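Local coordinates for checkpoint serine/threonine-protein kinase BUB1 (Saccharomyces cerevisiae, PDB 3ESL) that acts in the mitotic spindle assembly checkpoint, which delays anaphase until chromosomes are bioriented, and is represented here by its conserved all-helical N-terminal domain, at residues Glu46-Ser49 against Glu50-Gln53; Pro77-Leu80 against Lys81-Trp85; Ser178-Arg181 against Leu182-Arg185. All coordinates share one frame; numbering follows the deposited sequence.

Interaction 1: Glu46-Ser49 against Glu50-Gln53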
ATOM      1  N   GLU A  46       7.112   9.217  19.000  1.00 49.20           N
ATOM      2  CA  GLU A  46       8.369   9.321  19.757  1.00 53.09           C
ATOM      3  C   GLU A  46       8.143   9.587  21.246  1.00 53.48           C
ATOM      4  O   GLU A  46       8.996   9.262  22.076  1.00 54.05           O
ATOM      5  CB  GLU A  46       9.273  10.413  19.171  1.00 54.66           C
ATOM      6  CG  GLU A  46      10.516   9.901  18.433  1.00 60.48           C
ATOM      7  CD  GLU A  46      10.263   9.517  16.978  1.00 64.79           C
ATOM      8  OE1 GLU A  46       9.329   8.728  16.705  1.00 67.51           O
ATOM      9  OE2 GLU A  46      11.013   9.999  16.098  1.00 66.05           O
ATOM     10  N   VAL A  47       6.996  10.175  21.574  1.00 53.03           N
ATOM     11  CA  VAL A  47       6.667  10.551  22.950  1.00 52.79           C
ATOM     12  C   VAL A  47       5.674   9.565  23.590  1.00 53.68           C
ATOM     13  O   VAL A  47       5.790   9.244  24.778  1.00 53.66           O
ATOM     14  CB  VAL A  47       6.167  12.022  23.024  1.00 52.58           C
ATOM     15  CG1 VAL A  47       5.747  12.408  24.436  1.00 54.12           C
ATOM     16  CG2 VAL A  47       7.259  12.968  22.534  1.00 52.18           C
ATOM     17  N   ASP A  48       4.719   9.076  22.801  1.00 50.96           N
ATOM     18  CA  ASP A  48       3.753   8.083  23.269  1.00 50.38           C
ATOM     19  C   ASP A  48       3.577   6.998  22.210  1.00 50.67           C
ATOM     20  O   ASP A  48       2.716   7.108  21.332  1.00 46.98           O
ATOM     21  CB  ASP A  48       2.411   8.750  23.619  1.00 50.79           C
ATOM     22  CG  ASP A  48       1.444   7.806  24.342  1.00 51.97           C
ATOM     23  OD1 ASP A  48       1.563   6.570  24.198  1.00 51.79           O
ATOM     24  OD2 ASP A  48       0.545   8.306  25.053  1.00 52.95           O
ATOM     25  N   SER A  49       4.394   5.950  22.307  1.00 49.46           N
ATOM     26  CA  SER A  49       4.437   4.890  21.295  1.00 50.87           C
ATOM     27  C   SER A  49       3.133   4.093  21.166  1.00 51.03           C
ATOM     28  O   SER A  49       2.751   3.703  20.059  1.00 49.67           O
ATOM     29  CB  SER A  49       5.607   3.938  21.561  1.00 51.81           C
ATOM     30  OG  SER A  49       5.341   3.115  22.685  1.00 52.74           O
ATOM     31  N   GLU A  50       2.460   3.853  22.291  1.00 51.72           N
ATOM     32  CA  GLU A  50       1.227   3.057  22.294  1.00 52.98           C
ATOM     33  C   GLU A  50      -0.005   3.818  21.767  1.00 51.28           C
ATOM     34  O   GLU A  50      -0.799   3.257  21.010  1.00 52.64           O
ATOM     35  CB  GLU A  50       0.968   2.403  23.666  1.00 55.79           C
ATOM     36  CG  GLU A  50       0.869   3.357  24.866  1.00 60.79           C
ATOM     37  CD  GLU A  50       2.224   3.873  25.367  1.00 63.32           C
ATOM     38  OE1 GLU A  50       3.284   3.383  24.914  1.00 64.20           O
ATOM     39  OE2 GLU A  50       2.221   4.783  26.224  1.00 65.45           O
ATOM     40  N   SER A  51      -0.156   5.084  22.160  1.00 49.39           N
ATOM     41  CA  SER A  51      -1.179   5.955  21.568  1.00 45.55           C
ATOM     42  C   SER A  51      -0.824   6.284  20.115  1.00 43.59           C
ATOM     43  O   SER A  51      -1.694   6.277  19.247  1.00 42.15           O
ATOM     44  CB  SER A  51      -1.346   7.248  22.368  1.00 47.10           C
ATOM     45  OG  SER A  51      -2.253   8.140  21.732  1.00 47.14           O
ATOM     46  N   GLY A  52       0.457   6.562  19.867  1.00 38.29           N
ATOM     47  CA  GLY A  52       0.945   6.918  18.534  1.00 37.49           C
ATOM     48  C   GLY A  52       0.669   5.837  17.505  1.00 36.01           C
ATOM     49  O   GLY A  52       0.271   6.130  16.378  1.00 33.49           O
ATOM     50  N   GLN A  53       0.875   4.584  17.899  1.00 35.36           N
ATOM     51  CA  GLN A  53       0.604   3.435  17.030  1.00 37.37           C
ATOM     52  C   GLN A  53      -0.869   3.377  16.600  1.00 33.51           C
ATOM     53  O   GLN A  53      -1.168   3.226  15.403  1.00 30.66           O
ATOM     54  CB  GLN A  53       1.021   2.130  17.729  1.00 38.94           C
ATOM     55  CG  GLN A  53       0.857   0.888  16.866  1.00 45.63           C
ATOM     56  CD  GLN A  53       1.142  -0.399  17.617  1.00 47.11           C
ATOM     57  OE1 GLN A  53       2.167  -0.529  18.297  1.00 50.55           O
ATOM     58  NE2 GLN A  53       0.241  -1.368  17.485  1.00 50.76           N
TER

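Interaction 2: Pro77-Leu80 against Lys81-Trp85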
ATOM      1  N   PRO A  77       1.588   8.581  -6.805  1.00 17.14           N
ATOM      2  CA  PRO A  77       2.577   7.759  -6.096  1.00 17.71           C
ATOM      3  C   PRO A  77       2.550   8.000  -4.592  1.00 18.72           C
ATOM      4  O   PRO A  77       2.911   7.117  -3.819  1.00 18.31           O
ATOM      5  CB  PRO A  77       3.920   8.225  -6.676  1.00 17.96           C
ATOM      6  CG  PRO A  77       3.656   9.572  -7.244  1.00 19.07           C
ATOM      7  CD  PRO A  77       2.222   9.569  -7.703  1.00 18.73           C
ATOM      8  N   ARG A  78       2.142   9.190  -4.176  1.00 16.97           N
ATOM      9  CA  ARG A  78       2.028   9.454  -2.733  1.00 18.11           C
ATOM     10  C   ARG A  78       0.959   8.572  -2.095  1.00 19.49           C
ATOM     11  O   ARG A  78       1.152   8.049  -0.988  1.00 20.57           O
ATOM     12  CB  ARG A  78       1.682  10.916  -2.476  1.00 18.05           C
ATOM     13  CG  ARG A  78       2.663  11.903  -3.079  1.00 17.70           C
ATOM     14  CD  ARG A  78       2.126  13.338  -2.963  1.00 21.43           C
ATOM     15  NE  ARG A  78       0.868  13.507  -3.706  1.00 19.04           N
ATOM     16  CZ  ARG A  78       0.004  14.501  -3.504  1.00 21.51           C
ATOM     17  NH1 ARG A  78       0.249  15.425  -2.580  1.00 19.92           N
ATOM     18  NH2 ARG A  78      -1.108  14.571  -4.220  1.00 20.17           N
ATOM     19  N   PHE A  79      -0.169   8.418  -2.791  1.00 17.81           N
ATOM     20  CA  PHE A  79      -1.260   7.567  -2.326  1.00 16.51           C
ATOM     21  C   PHE A  79      -0.822   6.096  -2.292  1.00 18.04           C
ATOM     22  O   PHE A  79      -1.040   5.382  -1.305  1.00 16.41           O
ATOM     23  CB  PHE A  79      -2.468   7.741  -3.239  1.00 17.48           C
ATOM     24  CG  PHE A  79      -3.731   7.108  -2.718  1.00 17.11           C
ATOM     25  CD1 PHE A  79      -4.100   7.218  -1.369  1.00 19.24           C
ATOM     26  CD2 PHE A  79      -4.591   6.457  -3.600  1.00 19.34           C
ATOM     27  CE1 PHE A  79      -5.311   6.629  -0.907  1.00 18.43           C
ATOM     28  CE2 PHE A  79      -5.784   5.869  -3.144  1.00 18.09           C
ATOM     29  CZ  PHE A  79      -6.143   5.969  -1.803  1.00 19.46           C
ATOM     30  N   LEU A  80      -0.199   5.646  -3.376  1.00 16.97           N
ATOM     31  CA  LEU A  80       0.336   4.279  -3.417  1.00 17.65           C
ATOM     32  C   LEU A  80       1.222   3.994  -2.205  1.00 18.72           C
ATOM     33  O   LEU A  80       1.118   2.936  -1.590  1.00 17.80           O
ATOM     34  CB  LEU A  80       1.096   4.030  -4.721  1.00 19.67           C
ATOM     35  CG  LEU A  80       1.720   2.629  -4.793  1.00 20.18           C
ATOM     36  CD1 LEU A  80       0.658   1.538  -4.601  1.00 20.67           C
ATOM     37  CD2 LEU A  80       2.489   2.440  -6.114  1.00 20.24           C
ATOM     38  N   LYS A  81       2.090   4.937  -1.853  1.00 18.90           N
ATOM     39  CA  LYS A  81       3.018   4.708  -0.757  1.00 19.51           C
ATOM     40  C   LYS A  81       2.298   4.507   0.571  1.00 20.39           C
ATOM     41  O   LYS A  81       2.754   3.733   1.399  1.00 21.50           O
ATOM     42  CB  LYS A  81       4.069   5.811  -0.681  1.00 21.57           C
ATOM     43  CG  LYS A  81       5.108   5.726  -1.806  1.00 28.60           C
ATOM     44  CD  LYS A  81       6.158   6.830  -1.634  1.00 31.93           C
ATOM     45  CE  LYS A  81       6.876   7.124  -2.939  1.00 40.63           C
ATOM     46  NZ  LYS A  81       7.861   6.064  -3.308  1.00 42.74           N
ATOM     47  N   ILE A  82       1.168   5.187   0.762  0.50 19.28           N
ATOM     48  CA  ILE A  82       0.383   5.009   1.987  0.50 19.97           C
ATOM     49  C   ILE A  82      -0.133   3.573   2.080  0.50 18.37           C
ATOM     50  O   ILE A  82      -0.027   2.956   3.138  0.50 18.10           O
ATOM     51  CB  ILE A  82      -0.763   6.039   2.114  0.50 20.84           C
ATOM     52  CG1 ILE A  82      -0.194   7.456   2.013  0.50 21.15           C
ATOM     53  CG2 ILE A  82      -1.510   5.864   3.456  0.50 21.69           C
ATOM     54  CD1 ILE A  82      -1.236   8.518   1.767  0.50 22.95           C
ATOM     55  N   TRP A  83      -0.650   3.035   0.966  1.00 17.39           N
ATOM     56  CA  TRP A  83      -1.084   1.635   0.931  1.00 18.42           C
ATOM     57  C   TRP A  83       0.065   0.710   1.313  1.00 19.33           C
ATOM     58  O   TRP A  83      -0.108  -0.168   2.148  1.00 18.44           O
ATOM     59  CB  TRP A  83      -1.598   1.219  -0.444  1.00 19.12           C
ATOM     60  CG  TRP A  83      -2.935   1.800  -0.779  1.00 18.84           C
ATOM     61  CD1 TRP A  83      -3.170   2.953  -1.443  1.00 18.74           C
ATOM     62  CD2 TRP A  83      -4.218   1.244  -0.460  1.00 19.90           C
ATOM     63  NE1 TRP A  83      -4.523   3.167  -1.570  1.00 18.17           N
ATOM     64  CE2 TRP A  83      -5.193   2.129  -0.980  1.00 17.77           C
ATOM     65  CE3 TRP A  83      -4.638   0.081   0.207  1.00 21.45           C
ATOM     66  CZ2 TRP A  83      -6.566   1.899  -0.846  1.00 19.09           C
ATOM     67  CZ3 TRP A  83      -6.019  -0.158   0.339  1.00 21.48           C
ATOM     68  CH2 TRP A  83      -6.958   0.753  -0.185  1.00 20.55           C
ATOM     69  N   ILE A  84       1.232   0.913   0.713  0.50 18.31           N
ATOM     70  CA  ILE A  84       2.367   0.015   0.970  0.50 19.96           C
ATOM     71  C   ILE A  84       2.914   0.173   2.399  0.50 19.90           C
ATOM     72  O   ILE A  84       3.295  -0.820   3.026  0.50 20.74           O
ATOM     73  CB  ILE A  84       3.454   0.125  -0.134  0.50 20.67           C
ATOM     74  CG1 ILE A  84       2.843  -0.249  -1.486  0.50 22.53           C
ATOM     75  CG2 ILE A  84       4.662  -0.780   0.178  0.50 19.10           C
ATOM     76  CD1 ILE A  84       3.683   0.124  -2.678  0.50 23.15           C
ATOM     77  N   TRP A  85       2.911   1.399   2.927  1.00 20.17           N
ATOM     78  CA  TRP A  85       3.288   1.617   4.330  1.00 21.65           C
ATOM     79  C   TRP A  85       2.314   0.906   5.253  1.00 21.45           C
ATOM     80  O   TRP A  85       2.718   0.279   6.225  1.00 22.15           O
ATOM     81  CB  TRP A  85       3.373   3.102   4.668  1.00 27.78           C
ATOM     82  CG  TRP A  85       4.756   3.662   4.397  1.00 30.42           C
ATOM     83  CD1 TRP A  85       5.125   4.477   3.370  1.00 33.50           C
ATOM     84  CD2 TRP A  85       5.946   3.425   5.171  1.00 35.37           C
ATOM     85  NE1 TRP A  85       6.472   4.771   3.451  1.00 33.46           N
ATOM     86  CE2 TRP A  85       6.999   4.137   4.549  1.00 35.09           C
ATOM     87  CE3 TRP A  85       6.222   2.685   6.333  1.00 36.17           C
ATOM     88  CZ2 TRP A  85       8.311   4.131   5.049  1.00 36.02           C
ATOM     89  CZ3 TRP A  85       7.530   2.681   6.833  1.00 35.25           C
ATOM     90  CH2 TRP A  85       8.552   3.403   6.190  1.00 33.35           C
TER

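Interaction 3: Ser178-Arg181 against Leu182-Arg185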
ATOM      1  N   SER A 178       2.128 -20.831 -14.653  1.00 51.00           N
ATOM      2  CA  SER A 178       2.448 -19.755 -13.702  1.00 47.97           C
ATOM      3  C   SER A 178       1.623 -18.498 -13.969  1.00 47.63           C
ATOM      4  O   SER A 178       1.182 -17.829 -13.031  1.00 44.98           O
ATOM      5  CB  SER A 178       3.942 -19.430 -13.687  1.00 45.62           C
ATOM      6  OG  SER A 178       4.362 -18.788 -14.875  1.00 44.48           O
ATOM      7  N   ARG A 179       1.408 -18.196 -15.250  1.00 47.29           N
ATOM      8  CA  ARG A 179       0.561 -17.070 -15.641  1.00 49.38           C
ATOM      9  C   ARG A 179      -0.892 -17.329 -15.247  1.00 49.28           C
ATOM     10  O   ARG A 179      -1.579 -16.435 -14.743  1.00 47.14           O
ATOM     11  CB  ARG A 179       0.660 -16.790 -17.144  1.00 51.27           C
ATOM     12  CG  ARG A 179       2.076 -16.575 -17.651  1.00 55.53           C
ATOM     13  CD  ARG A 179       2.113 -15.493 -18.714  1.00 60.01           C
ATOM     14  NE  ARG A 179       3.365 -15.500 -19.470  1.00 62.23           N
ATOM     15  CZ  ARG A 179       3.451 -15.708 -20.783  1.00 64.29           C
ATOM     16  NH1 ARG A 179       2.352 -15.917 -21.504  1.00 64.52           N
ATOM     17  NH2 ARG A 179       4.636 -15.695 -21.379  1.00 64.40           N
ATOM     18  N   GLU A 180      -1.353 -18.558 -15.477  1.00 48.70           N
ATOM     19  CA  GLU A 180      -2.713 -18.948 -15.111  1.00 48.48           C
ATOM     20  C   GLU A 180      -2.904 -19.045 -13.600  1.00 45.51           C
ATOM     21  O   GLU A 180      -3.992 -18.767 -13.091  1.00 46.85           O
ATOM     22  CB  GLU A 180      -3.109 -20.258 -15.796  1.00 52.11           C
ATOM     23  CG  GLU A 180      -3.701 -20.059 -17.191  1.00 57.25           C
ATOM     24  CD  GLU A 180      -5.118 -19.484 -17.166  1.00 61.19           C
ATOM     25  OE1 GLU A 180      -5.824 -19.651 -16.144  1.00 63.06           O
ATOM     26  OE2 GLU A 180      -5.531 -18.869 -18.177  1.00 62.96           O
ATOM     27  N   ARG A 181      -1.844 -19.438 -12.896  1.00 43.94           N
ATOM     28  CA  ARG A 181      -1.835 -19.460 -11.435  1.00 44.57           C
ATOM     29  C   ARG A 181      -1.940 -18.036 -10.880  1.00 44.39           C
ATOM     30  O   ARG A 181      -2.726 -17.786  -9.963  1.00 43.17           O
ATOM     31  CB  ARG A 181      -0.577 -20.148 -10.901  1.00 45.44           C
ATOM     32  CG  ARG A 181      -0.639 -21.681 -10.872  1.00 46.18           C
ATOM     33  CD  ARG A 181       0.555 -22.251 -10.125  1.00 47.76           C
ATOM     34  NE  ARG A 181       1.798 -22.071 -10.873  1.00 51.63           N
ATOM     35  CZ  ARG A 181       3.003 -21.954 -10.324  1.00 51.91           C
ATOM     36  NH1 ARG A 181       3.150 -21.982  -9.006  1.00 56.63           N
ATOM     37  NH2 ARG A 181       4.068 -21.796 -11.095  1.00 53.60           N
ATOM     38  N   LEU A 182      -1.165 -17.110 -11.452  1.00 41.86           N
ATOM     39  CA  LEU A 182      -1.252 -15.692 -11.072  1.00 40.05           C
ATOM     40  C   LEU A 182      -2.637 -15.118 -11.355  1.00 40.65           C
ATOM     41  O   LEU A 182      -3.223 -14.457 -10.492  1.00 40.03           O
ATOM     42  CB  LEU A 182      -0.175 -14.838 -11.754  1.00 39.24           C
ATOM     43  CG  LEU A 182      -0.220 -13.344 -11.360  1.00 38.88           C
ATOM     44  CD1 LEU A 182       0.093 -13.141  -9.876  1.00 38.73           C
ATOM     45  CD2 LEU A 182       0.692 -12.494 -12.226  1.00 37.99           C
ATOM     46  N   LYS A 183      -3.154 -15.369 -12.558  1.00 40.87           N
ATOM     47  CA  LYS A 183      -4.501 -14.938 -12.925  1.00 43.88           C
ATOM     48  C   LYS A 183      -5.523 -15.374 -11.872  1.00 42.98           C
ATOM     49  O   LYS A 183      -6.353 -14.573 -11.435  1.00 42.49           O
ATOM     50  CB  LYS A 183      -4.893 -15.489 -14.297  1.00 45.67           C
ATOM     51  CG  LYS A 183      -6.228 -14.960 -14.817  1.00 48.59           C
ATOM     52  CD  LYS A 183      -6.675 -15.681 -16.086  1.00 51.38           C
ATOM     53  CE  LYS A 183      -5.810 -15.318 -17.289  1.00 55.69           C
ATOM     54  NZ  LYS A 183      -6.352 -15.917 -18.547  1.00 58.20           N
ATOM     55  N   GLY A 184      -5.447 -16.645 -11.474  1.00 41.61           N
ATOM     56  CA  GLY A 184      -6.294 -17.193 -10.414  1.00 42.33           C
ATOM     57  C   GLY A 184      -6.129 -16.458  -9.092  1.00 41.46           C
ATOM     58  O   GLY A 184      -7.117 -16.158  -8.414  1.00 44.07           O
ATOM     59  N   ARG A 185      -4.879 -16.160  -8.735  1.00 39.75           N
ATOM     60  CA  ARG A 185      -4.566 -15.397  -7.524  1.00 39.29           C
ATOM     61  C   ARG A 185      -5.099 -13.963  -7.574  1.00 39.45           C
ATOM     62  O   ARG A 185      -5.388 -13.375  -6.526  1.00 40.32           O
ATOM     63  CB  ARG A 185      -3.055 -15.343  -7.274  1.00 38.84           C
ATOM     64  CG  ARG A 185      -2.398 -16.687  -7.009  1.00 40.28           C
ATOM     65  CD  ARG A 185      -1.209 -16.543  -6.068  1.00 38.78           C
ATOM     66  NE  ARG A 185      -1.635 -16.316  -4.687  1.00 38.04           N
ATOM     67  CZ  ARG A 185      -2.155 -17.246  -3.889  1.00 39.51           C
ATOM     68  NH1 ARG A 185      -2.320 -18.494  -4.323  1.00 38.08           N
ATOM     69  NH2 ARG A 185      -2.506 -16.930  -2.648  1.00 37.36           N
TER

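Interaction 1: Glu46-Ser49 against Glu50-Gln53
D48 reaches over the first turn of helix 49-67 and caps it: its OD1 accepts the backbone N-H of S51 at 3.1 Å, on a nearly straight line (168°) that comes down from above the carboxylate plane. With CG anti to the backbone N (chi1 -170°), the carboxylate turns back over the helix start, and OD2 rests 3.5 Å from S51 CB. Backbone bonds continue the turn, G52 N to D48 O at 2.7 Å and Q53 N to S49 O at 3.0 Å. With an alanine here the capping carboxylate is gone, and the S51 N-H would probably be left without this acceptor and the helix start less firmly held.

The charged part of the contact is less comfortable. E50 bends at chi2 and brings OE2 to 2.8 Å from D48 OD1, two carboxylate oxygens with their planes 54° apart, a closeness that may raise the proton affinity of one of them. The other E50 oxygen, OE1, accepts a hydrogen bond from S49 OG at 3.0 Å, met nearly along its C-O axis.

This is the surface turn between helices 29-47 and 49-67, a tight helix-to-helix corner in a TPR-like array. Y44 of helix 29-47 hydrogen-bonds S51 OG, and helix 4-21 packs against V47 and S51.

Interaction 2: Pro77-Leu80 against Lys81-Trp85
The indole of W83 points its edge at the face of F79, one helical turn earlier, in an edge-to-face (T-shaped) stack with planes at 75° and the five-membered ring 4.5 Å from the F79 centroid. W83 NE1 leads: it stands over one face of the F79 ring, shifted toward the rim, 3.2 Å from F79 CZ. At the phenyl edge, I82 CD1, in one of its two conformers, lies 4.4 Å from F79 CD1. The indole has the F79 carbonyl at its own edge, W83 CD1 to F79 O being 3.2 Å. The two side chains run alongside each other because F79 CG is anti to its backbone N (chi1 -169°) while W83 CG is anti to its carbonyl carbon (chi1 -73°).

On another flank, the CD1 methyl of I84, again in one of two conformers, meets L80 CG at 3.8 Å. Beneath these side chains the backbone bonds are those of an alpha helix: W83 N to F79 O at 3.3 Å, I84 N to L80 O at 3.1 Å, and K81 N to P77 O at 3.0 Å. At the helix start, R78 forms salt bridges with D76 and D28.

Several helices close on this one: W83 packs on helix 95-108, I82 on helix 29-47, F79 on helix 49-67, and I84 on helix 115-127. A helix whose buried side is lined by F79, L80, I82, W83 and I84 fits the stacked-helix, TPR-like architecture of the BUB1 N-terminal domain.

Interaction 3: Ser178-Arg181 against Leu182-Arg185
L182 is the buried residue of this turn of helix, and it rests on the carbonyl of S178. Its CB sits 3.5 Å from S178 O, the same oxygen that accepts the L182 N-H at 2.9 Å, while the end of the side chain runs off from 178-181 onto V136 of helix 131-143. The next backbone bonds follow the same i to i+4 pattern, with K183 N to R179 O at 2.9 Å and G184 N to E180 O at 3.0 Å.

R181 meets the following turn mainly through its backbone. Its CB borders the backbone N of L182, and its carbonyl accepts R185 N, with R181 O and R185 N 3.0 Å apart. R185 also lays its CG 3.2 Å from R181 O, so its aliphatic stem runs close over that carbonyl.

E180 and K183 make an i to i+3 salt bridge on the exposed side of the helix. The two side chains lie alongside and point the same way, and K183 NZ donates to E180 OE2 at 3.1 Å. The ammonium approaches from above the carboxylate plane, 43° out of it. Both chains fold to make this possible: E180 bends at chi2 (-73°), and K183 sets off anti to its backbone N before bending at chi3 (-71°). With both residues exposed, the pair probably stays accessible to water, which would weaken its electrostatic pull.

Placed in the domain, helix 177-186 lies against helix 131-143, where S178 and R181 both meet L132. Two arginines carry the attachment further: R181 forms a salt bridge with E133 at the start of helix 131-143, and R185 pairs with E99 on helix 95-108 while making a cation-pi contact with F130.

From the N terminus, interaction 1 comes first, at the turn from helix 29-47 into helix 49-67. Interaction 2 follows within helix 77-90, the next helix in the chain, and interaction 3 lies much later, within helix 177-186. Each is local and closes no long loop; the three run in series, none nested in or crossing another. Interaction 2 sits near the centre of the domain, while 1 and 3 lie on opposite sides of it, their centres about 41 Å apart. Helices 29-47 and 49-67, which meet at interaction 1, also pack on interaction 2, and helix 95-108 reaches both interaction 2 and interaction 3.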